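Local coordinates for restriction endonuclease (Mycobacterium sp., PDB 4F0Q), which cleaves DNA in a manner that depends on cytosine methylation, working as a tetrameric restriction endonuclease, at residues A[107-121]-A[199-211]. Residues are numbered along the deposited sequence; the frame is centred on the assembly and turned at random.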
ATOM      1  N   LEU A 107     -23.243   5.110   3.632  1.00 15.69           N
ATOM      2  CA  LEU A 107     -23.494   6.531   3.427  1.00 16.11           C
ATOM      3  C   LEU A 107     -22.450   7.420   4.101  1.00 20.19           C
ATOM      4  O   LEU A 107     -22.361   8.613   3.811  1.00 21.03           O
ATOM      5  CB  LEU A 107     -24.900   6.897   3.905  1.00 25.12           C
ATOM      6  CG  LEU A 107     -26.047   6.122   3.247  1.00 20.66           C
ATOM      7  CD1 LEU A 107     -27.391   6.618   3.753  1.00 19.03           C
ATOM      8  CD2 LEU A 107     -25.970   6.224   1.731  1.00 14.00           C
ATOM      9  N   ASP A 108     -21.663   6.836   4.999  1.00 18.87           N
ATOM     10  CA  ASP A 108     -20.584   7.568   5.654  1.00 17.28           C
ATOM     11  C   ASP A 108     -19.442   7.847   4.684  1.00 15.11           C
ATOM     12  O   ASP A 108     -18.703   8.818   4.842  1.00 16.97           O
ATOM     13  CB  ASP A 108     -20.067   6.799   6.870  1.00 20.23           C
ATOM     14  CG  ASP A 108     -20.983   6.926   8.070  1.00 19.81           C
ATOM     15  OD1 ASP A 108     -22.165   7.279   7.883  1.00 19.33           O
ATOM     16  OD2 ASP A 108     -20.518   6.676   9.202  1.00 22.57           O
ATOM     17  N   HIS A 109     -19.304   6.988   3.679  1.00 15.43           N
ATOM     18  CA  HIS A 109     -18.273   7.163   2.662  1.00 17.56           C
ATOM     19  C   HIS A 109     -18.888   7.394   1.285  1.00 18.47           C
ATOM     20  O   HIS A 109     -18.205   7.301   0.266  1.00 22.18           O
ATOM     21  CB  HIS A 109     -17.332   5.959   2.634  1.00 20.93           C
ATOM     22  CG  HIS A 109     -16.626   5.716   3.931  1.00 19.41           C
ATOM     23  ND1 HIS A 109     -17.166   4.947   4.938  1.00 18.55           N
ATOM     24  CD2 HIS A 109     -15.426   6.148   4.389  1.00 19.64           C
ATOM     25  CE1 HIS A 109     -16.328   4.912   5.959  1.00 21.97           C
ATOM     26  NE2 HIS A 109     -15.265   5.633   5.652  1.00 19.54           N
ATOM     27  N   GLY A 110     -20.184   7.690   1.271  1.00 17.08           N
ATOM     28  CA  GLY A 110     -20.881   8.061   0.052  1.00 16.08           C
ATOM     29  C   GLY A 110     -20.905   7.007  -1.037  1.00 18.23           C
ATOM     30  O   GLY A 110     -20.954   7.337  -2.221  1.00 17.14           O
ATOM     31  N   HIS A 111     -20.871   5.737  -0.647  1.00 17.43           N
ATOM     32  CA  HIS A 111     -20.952   4.655  -1.623  1.00 18.48           C
ATOM     33  C   HIS A 111     -22.107   3.705  -1.331  1.00 20.10           C
ATOM     34  O   HIS A 111     -22.360   3.350  -0.180  1.00 18.54           O
ATOM     35  CB  HIS A 111     -19.639   3.871  -1.691  1.00 25.42           C
ATOM     36  CG  HIS A 111     -19.666   2.744  -2.676  1.00 28.50           C
ATOM     37  ND1 HIS A 111     -20.076   1.471  -2.339  1.00 29.54           N
ATOM     38  CD2 HIS A 111     -19.342   2.699  -3.990  1.00 27.78           C
ATOM     39  CE1 HIS A 111     -20.001   0.691  -3.403  1.00 25.53           C
ATOM     40  NE2 HIS A 111     -19.557   1.411  -4.418  1.00 26.03           N
ATOM     41  N   VAL A 112     -22.808   3.301  -2.386  1.00 20.35           N
ATOM     42  CA  VAL A 112     -23.886   2.326  -2.256  1.00 21.48           C
ATOM     43  C   VAL A 112     -23.792   1.261  -3.344  1.00 20.32           C
ATOM     44  O   VAL A 112     -23.805   1.574  -4.535  1.00 17.66           O
ATOM     45  CB  VAL A 112     -25.278   2.992  -2.321  1.00 17.42           C
ATOM     46  CG1 VAL A 112     -26.371   1.933  -2.320  1.00 17.98           C
ATOM     47  CG2 VAL A 112     -25.470   3.955  -1.161  1.00 13.67           C
ATOM     48  N   ARG A 113     -23.685   0.004  -2.926  1.00 15.94           N
ATOM     49  CA  ARG A 113     -23.701  -1.119  -3.853  1.00 16.77           C
ATOM     50  C   ARG A 113     -25.139  -1.571  -4.063  1.00 17.41           C
ATOM     51  O   ARG A 113     -25.785  -2.054  -3.134  1.00 19.38           O
ATOM     52  CB  ARG A 113     -22.865  -2.275  -3.304  1.00 20.21           C
ATOM     53  CG  ARG A 113     -22.875  -3.525  -4.172  1.00 23.64           C
ATOM     54  CD  ARG A 113     -22.154  -3.294  -5.491  1.00 23.01           C
ATOM     55  NE  ARG A 113     -20.781  -2.839  -5.291  1.00 37.27           N
ATOM     56  CZ  ARG A 113     -19.748  -3.646  -5.069  1.00 37.46           C
ATOM     57  NH1 ARG A 113     -19.927  -4.959  -5.016  1.00 37.06           N
ATOM     58  NH2 ARG A 113     -18.534  -3.140  -4.899  1.00 38.59           N
ATOM     59  N   TYR A 114     -25.641  -1.406  -5.284  1.00 18.41           N
ATOM     60  CA  TYR A 114     -27.041  -1.707  -5.567  1.00 16.69           C
ATOM     61  C   TYR A 114     -27.211  -2.737  -6.680  1.00 14.77           C
ATOM     62  O   TYR A 114     -26.616  -2.613  -7.748  1.00 14.60           O
ATOM     63  CB  TYR A 114     -27.805  -0.426  -5.910  1.00 15.41           C
ATOM     64  CG  TYR A 114     -29.274  -0.652  -6.177  1.00 14.50           C
ATOM     65  CD1 TYR A 114     -30.159  -0.880  -5.132  1.00 15.34           C
ATOM     66  CD2 TYR A 114     -29.776  -0.637  -7.471  1.00 16.09           C
ATOM     67  CE1 TYR A 114     -31.502  -1.091  -5.368  1.00 17.01           C
ATOM     68  CE2 TYR A 114     -31.119  -0.846  -7.717  1.00 16.87           C
ATOM     69  CZ  TYR A 114     -31.977  -1.071  -6.661  1.00 13.96           C
ATOM     70  OH  TYR A 114     -33.316  -1.280  -6.897  1.00 19.77           O
ATOM     71  N   PHE A 115     -28.036  -3.746  -6.425  1.00 13.46           N
ATOM     72  CA  PHE A 115     -28.278  -4.805  -7.399  1.00 12.96           C
ATOM     73  C   PHE A 115     -29.587  -4.590  -8.154  1.00 14.74           C
ATOM     74  O   PHE A 115     -30.562  -4.088  -7.595  1.00 16.24           O
ATOM     75  CB  PHE A 115     -28.276  -6.173  -6.715  1.00 13.45           C
ATOM     76  CG  PHE A 115     -26.947  -6.550  -6.129  1.00 15.45           C
ATOM     77  CD1 PHE A 115     -26.613  -6.178  -4.837  1.00 15.11           C
ATOM     78  CD2 PHE A 115     -26.029  -7.272  -6.871  1.00 13.19           C
ATOM     79  CE1 PHE A 115     -25.389  -6.523  -4.295  1.00 15.86           C
ATOM     80  CE2 PHE A 115     -24.804  -7.620  -6.337  1.00 14.61           C
ATOM     81  CZ  PHE A 115     -24.483  -7.245  -5.047  1.00 16.88           C
ATOM     82  N   GLY A 116     -29.599  -4.982  -9.424  1.00 14.62           N
ATOM     83  CA  GLY A 116     -30.740  -4.752 -10.292  1.00 17.17           C
ATOM     84  C   GLY A 116     -31.984  -5.561  -9.967  1.00 19.76           C
ATOM     85  O   GLY A 116     -32.086  -6.167  -8.900  1.00 18.80           O
ATOM     86  N   ASP A 117     -32.933  -5.575 -10.900  1.00 19.57           N
ATOM     87  CA  ASP A 117     -34.217  -6.231 -10.674  1.00 18.90           C
ATOM     88  C   ASP A 117     -34.394  -7.497 -11.508  1.00 17.82           C
ATOM     89  O   ASP A 117     -35.515  -7.973 -11.693  1.00 23.94           O
ATOM     90  CB  ASP A 117     -35.371  -5.262 -10.951  1.00 18.41           C
ATOM     91  CG  ASP A 117     -35.528  -4.949 -12.427  1.00 19.05           C
ATOM     92  OD1 ASP A 117     -34.504  -4.891 -13.140  1.00 23.24           O
ATOM     93  OD2 ASP A 117     -36.679  -4.764 -12.877  1.00 20.66           O
ATOM     94  N   HIS A 118     -33.292  -8.039 -12.016  1.00 17.67           N
ATOM     95  CA  HIS A 118     -33.342  -9.292 -12.759  1.00 19.14           C
ATOM     96  C   HIS A 118     -33.738 -10.420 -11.813  1.00 19.68           C
ATOM     97  O   HIS A 118     -33.239 -10.506 -10.691  1.00 20.46           O
ATOM     98  CB  HIS A 118     -31.989  -9.589 -13.407  1.00 19.55           C
ATOM     99  CG  HIS A 118     -32.043 -10.642 -14.471  1.00 15.98           C
ATOM    100  ND1 HIS A 118     -31.980 -10.344 -15.815  1.00 19.17           N
ATOM    101  CD2 HIS A 118     -32.155 -11.988 -14.389  1.00 16.13           C
ATOM    102  CE1 HIS A 118     -32.047 -11.462 -16.515  1.00 19.41           C
ATOM    103  NE2 HIS A 118     -32.154 -12.475 -15.673  1.00 16.64           N
ATOM    104  N   LYS A 119     -34.642 -11.280 -12.268  1.00 22.68           N
ATOM    105  CA  LYS A 119     -35.175 -12.347 -11.429  1.00 21.88           C
ATOM    106  C   LYS A 119     -34.759 -13.722 -11.947  1.00 22.31           C
ATOM    107  O   LYS A 119     -34.375 -13.858 -13.109  1.00 26.14           O
ATOM    108  CB  LYS A 119     -36.702 -12.239 -11.353  1.00 24.19           C
ATOM    109  CG  LYS A 119     -37.196 -10.998 -10.627  1.00 26.28           C
ATOM    110  CD  LYS A 119     -38.700 -11.047 -10.412  1.00 35.81           C
ATOM    111  CE  LYS A 119     -39.185  -9.835  -9.633  1.00 46.96           C
ATOM    112  NZ  LYS A 119     -40.653  -9.884  -9.391  1.00 61.53           N
ATOM    113  N   PRO A 120     -34.815 -14.747 -11.079  1.00 19.35           N
ATOM    114  CA  PRO A 120     -34.510 -16.120 -11.498  1.00 22.54           C
ATOM    115  C   PRO A 120     -35.404 -16.610 -12.638  1.00 27.63           C
ATOM    116  O   PRO A 120     -34.977 -17.449 -13.432  1.00 29.41           O
ATOM    117  CB  PRO A 120     -34.789 -16.934 -10.234  1.00 20.86           C
ATOM    118  CG  PRO A 120     -34.545 -15.986  -9.122  1.00 21.06           C
ATOM    119  CD  PRO A 120     -35.009 -14.650  -9.621  1.00 19.33           C
ATOM    120  N   SER A 121     -36.624 -16.088 -12.717  1.00 27.22           N
ATOM    121  CA  SER A 121     -37.576 -16.518 -13.735  1.00 26.41           C
ATOM    122  C   SER A 121     -37.490 -15.678 -15.006  1.00 24.08           C
ATOM    123  O   SER A 121     -38.192 -15.942 -15.980  1.00 30.88           O
ATOM    124  CB  SER A 121     -39.003 -16.476 -13.182  1.00 31.01           C
ATOM    125  OG  SER A 121     -39.351 -15.164 -12.776  1.00 31.51           O
ATOM    126  N   ARG A 199     -31.899 -21.510  -7.577  1.00 18.77           N
ATOM    127  CA  ARG A 199     -31.717 -21.063  -8.954  1.00 14.91           C
ATOM    128  C   ARG A 199     -30.651 -19.977  -9.067  1.00 14.58           C
ATOM    129  O   ARG A 199     -30.494 -19.148  -8.171  1.00 17.20           O
ATOM    130  CB  ARG A 199     -33.039 -20.565  -9.542  1.00 20.82           C
ATOM    131  CG  ARG A 199     -34.133 -21.619  -9.587  1.00 22.89           C
ATOM    132  CD  ARG A 199     -35.338 -21.140 -10.380  1.00 26.83           C
ATOM    133  NE  ARG A 199     -35.016 -20.930 -11.789  1.00 27.47           N
ATOM    134  CZ  ARG A 199     -35.905 -20.583 -12.714  1.00 30.70           C
ATOM    135  NH1 ARG A 199     -37.178 -20.407 -12.382  1.00 33.52           N
ATOM    136  NH2 ARG A 199     -35.524 -20.412 -13.973  1.00 34.71           N
ATOM    137  N   SER A 200     -29.921 -19.990 -10.178  1.00 17.84           N
ATOM    138  CA  SER A 200     -28.898 -18.986 -10.439  1.00 17.70           C
ATOM    139  C   SER A 200     -29.298 -18.127 -11.632  1.00 16.99           C
ATOM    140  O   SER A 200     -29.982 -18.599 -12.539  1.00 17.60           O
ATOM    141  CB  SER A 200     -27.544 -19.650 -10.689  1.00 16.34           C
ATOM    142  OG  SER A 200     -27.124 -20.383  -9.552  1.00 20.08           O
ATOM    143  N   PHE A 201     -28.875 -16.867 -11.631  1.00 20.05           N
ATOM    144  CA  PHE A 201     -29.306 -15.931 -12.664  1.00 15.59           C
ATOM    145  C   PHE A 201     -28.373 -14.730 -12.797  1.00 14.87           C
ATOM    146  O   PHE A 201     -27.796 -14.278 -11.810  1.00 15.46           O
ATOM    147  CB  PHE A 201     -30.733 -15.451 -12.376  1.00 19.72           C
ATOM    148  CG  PHE A 201     -30.877 -14.714 -11.073  1.00 17.19           C
ATOM    149  CD1 PHE A 201     -31.067 -15.404  -9.886  1.00 13.47           C
ATOM    150  CD2 PHE A 201     -30.830 -13.329 -11.035  1.00 17.15           C
ATOM    151  CE1 PHE A 201     -31.199 -14.730  -8.689  1.00 16.19           C
ATOM    152  CE2 PHE A 201     -30.963 -12.649  -9.839  1.00 15.60           C
ATOM    153  CZ  PHE A 201     -31.148 -13.350  -8.665  1.00 14.23           C
ATOM    154  N   PRO A 202     -28.227 -14.208 -14.024  1.00 15.94           N
ATOM    155  CA  PRO A 202     -27.435 -12.995 -14.250  1.00 14.88           C
ATOM    156  C   PRO A 202     -28.134 -11.774 -13.667  1.00 15.49           C
ATOM    157  O   PRO A 202     -29.334 -11.825 -13.403  1.00 19.96           O
ATOM    158  CB  PRO A 202     -27.386 -12.891 -15.775  1.00 15.96           C
ATOM    159  CG  PRO A 202     -28.611 -13.595 -16.236  1.00 15.09           C
ATOM    160  CD  PRO A 202     -28.793 -14.735 -15.278  1.00 20.55           C
ATOM    161  N   ASN A 203     -27.385 -10.694 -13.474  1.00 18.26           N
ATOM    162  CA  ASN A 203     -27.914  -9.470 -12.889  1.00 15.42           C
ATOM    163  C   ASN A 203     -26.900  -8.341 -13.030  1.00 15.02           C
ATOM    164  O   ASN A 203     -25.747  -8.571 -13.403  1.00 13.34           O
ATOM    165  CB  ASN A 203     -28.263  -9.686 -11.413  1.00 12.19           C
ATOM    166  CG  ASN A 203     -29.187  -8.614 -10.864  1.00 12.77           C
ATOM    167  OD1 ASN A 203     -29.907  -7.953 -11.613  1.00 11.48           O
ATOM    168  ND2 ASN A 203     -29.170  -8.436  -9.550  1.00 17.81           N
ATOM    169  N   LEU A 204     -27.333  -7.121 -12.731  1.00 17.18           N
ATOM    170  CA  LEU A 204     -26.457  -5.961 -12.798  1.00 15.22           C
ATOM    171  C   LEU A 204     -26.094  -5.473 -11.401  1.00 15.64           C
ATOM    172  O   LEU A 204     -26.967  -5.247 -10.565  1.00 17.33           O
ATOM    173  CB  LEU A 204     -27.118  -4.837 -13.594  1.00 15.94           C
ATOM    174  CG  LEU A 204     -27.563  -5.184 -15.017  1.00 14.31           C
ATOM    175  CD1 LEU A 204     -28.154  -3.962 -15.702  1.00 16.18           C
ATOM    176  CD2 LEU A 204     -26.405  -5.745 -15.825  1.00 13.85           C
ATOM    177  N   SER A 205     -24.796  -5.323 -11.155  1.00 15.88           N
ATOM    178  CA  SER A 205     -24.302  -4.796  -9.891  1.00 14.36           C
ATOM    179  C   SER A 205     -23.742  -3.396 -10.109  1.00 16.00           C
ATOM    180  O   SER A 205     -22.911  -3.182 -10.991  1.00 17.90           O
ATOM    181  CB  SER A 205     -23.225  -5.715  -9.310  1.00 19.40           C
ATOM    182  OG  SER A 205     -22.774  -5.244  -8.053  1.00 23.83           O
ATOM    183  N   LEU A 206     -24.200  -2.444  -9.303  1.00 15.29           N
ATOM    184  CA  LEU A 206     -23.856  -1.042  -9.509  1.00 16.50           C
ATOM    185  C   LEU A 206     -23.146  -0.406  -8.316  1.00 15.84           C
ATOM    186  O   LEU A 206     -23.614  -0.491  -7.178  1.00 16.89           O
ATOM    187  CB  LEU A 206     -25.107  -0.224  -9.859  1.00 18.26           C
ATOM    188  CG  LEU A 206     -25.708  -0.333 -11.266  1.00 15.83           C
ATOM    189  CD1 LEU A 206     -26.431  -1.655 -11.482  1.00 14.85           C
ATOM    190  CD2 LEU A 206     -26.643   0.837 -11.535  1.00 14.55           C
ATOM    191  N   ASP A 207     -22.008   0.223  -8.595  1.00 14.12           N
ATOM    192  CA  ASP A 207     -21.333   1.081  -7.632  1.00 15.62           C
ATOM    193  C   ASP A 207     -21.864   2.497  -7.783  1.00 18.43           C
ATOM    194  O   ASP A 207     -21.648   3.145  -8.814  1.00 14.48           O
ATOM    195  CB  ASP A 207     -19.821   1.076  -7.860  1.00 17.89           C
ATOM    196  CG  ASP A 207     -19.168  -0.217  -7.421  1.00 23.88           C
ATOM    197  OD1 ASP A 207     -19.647  -0.825  -6.441  1.00 25.90           O
ATOM    198  OD2 ASP A 207     -18.170  -0.620  -8.053  1.00 27.69           O
ATOM    199  N   LEU A 208     -22.564   2.966  -6.755  1.00 18.20           N
ATOM    200  CA  LEU A 208     -23.168   4.292  -6.765  1.00 18.99           C
ATOM    201  C   LEU A 208     -22.429   5.241  -5.831  1.00 15.40           C
ATOM    202  O   LEU A 208     -22.040   4.866  -4.723  1.00 15.55           O
ATOM    203  CB  LEU A 208     -24.643   4.214  -6.360  1.00 16.53           C
ATOM    204  CG  LEU A 208     -25.550   3.309  -7.193  1.00 13.16           C
ATOM    205  CD1 LEU A 208     -26.965   3.326  -6.640  1.00 15.86           C
ATOM    206  CD2 LEU A 208     -25.538   3.728  -8.653  1.00 13.67           C
ATOM    207  N   ALA A 209     -22.247   6.474  -6.287  1.00 16.64           N
ATOM    208  CA  ALA A 209     -21.574   7.497  -5.500  1.00 14.26           C
ATOM    209  C   ALA A 209     -22.561   8.566  -5.048  1.00 15.34           C
ATOM    210  O   ALA A 209     -23.004   9.391  -5.848  1.00 16.81           O
ATOM    211  CB  ALA A 209     -20.445   8.123  -6.303  1.00 15.36           C
ATOM    212  N   VAL A 210     -22.909   8.544  -3.767  1.00 13.73           N
ATOM    213  CA  VAL A 210     -23.795   9.552  -3.199  1.00 15.15           C
ATOM    214  C   VAL A 210     -23.064  10.886  -3.107  1.00 13.31           C
ATOM    215  O   VAL A 210     -22.047  10.997  -2.426  1.00 14.47           O
ATOM    216  CB  VAL A 210     -24.298   9.143  -1.804  1.00 13.26           C
ATOM    217  CG1 VAL A 210     -25.186  10.230  -1.220  1.00 13.47           C
ATOM    218  CG2 VAL A 210     -25.046   7.823  -1.879  1.00 17.30           C
ATOM    219  N   VAL A 211     -23.587  11.894  -3.797  1.00 15.57           N
ATOM    220  CA  VAL A 211     -22.919  13.190  -3.884  1.00 13.19           C
ATOM    221  C   VAL A 211     -23.041  14.017  -2.607  1.00 15.21           C
ATOM    222  O   VAL A 211     -24.074  14.003  -1.936  1.00 12.81           O
ATOM    223  CB  VAL A 211     -23.439  14.020  -5.081  1.00 13.89           C
ATOM    224  CG1 VAL A 211     -23.053  13.360  -6.392  1.00 12.89           C
ATOM    225  CG2 VAL A 211     -24.946  14.202  -4.995  1.00 15.89           C
TER
HETATM  226  O   HOH W   1     -32.312 -18.449 -11.951  1.00 29.37           O
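Asp207 receives both His111 and Arg113 on a single carboxylate oxygen where strands 111-115 and 200-210 pair antiparallel. His111 NE2 donates to Asp207 OD1 at 3.0 Å, with the oxygen in the plane of the imidazole but approached from above the carboxylate plane. Arg113 NE forms a salt bridge to Asp207 OD1 at 2.6 Å from the opposite face of that plane. Bends at chi2 (68°) and chi3 (56°) fold the arginine back alongside the aspartate and lay its CD against Ser205 OG, which also meets the Phe115 ring. Arg186 forms a salt bridge with Asp207 OD2, Glu314 takes Arg113 NH1, and Arg318 of a second subunit packs on His111 and Asp207. Such surroundings probably favour the ionised carboxylate.

On the face bearing Val112, Tyr114, Leu206 and Leu208 the side-chain contacts across the strands are apolar: Leu208 CD1 reaches Tyr114 CB, and at the end of the pairing Val112 CG2 meets Val210 CG2 at 4.0 Å. Paired backbone bonds join Val112 to Leu208 and Tyr114 to Leu206, and Gly116 N to Leu204 O (2.9 Å) continues the pairing just past the strand end.

Beyond it, residues 118-120 stay close to 201-203 mainly through side-chain packing. The His118 ring lies with one face over Pro202 O, its CD2 3.0 Å from that oxygen. Pro120 CD sits 4.0 Å from the centroid of the Phe201 ring, a CH-pi contact over the face.

Strand 200-210 runs between 111-115 and 175-193 in the large mixed sheet of the AspBHI N-terminal-like region (PUA clan). Leu204 and Leu206 pack on helix 130-142, and Val112, Leu208 and Val210 on strand 156-166.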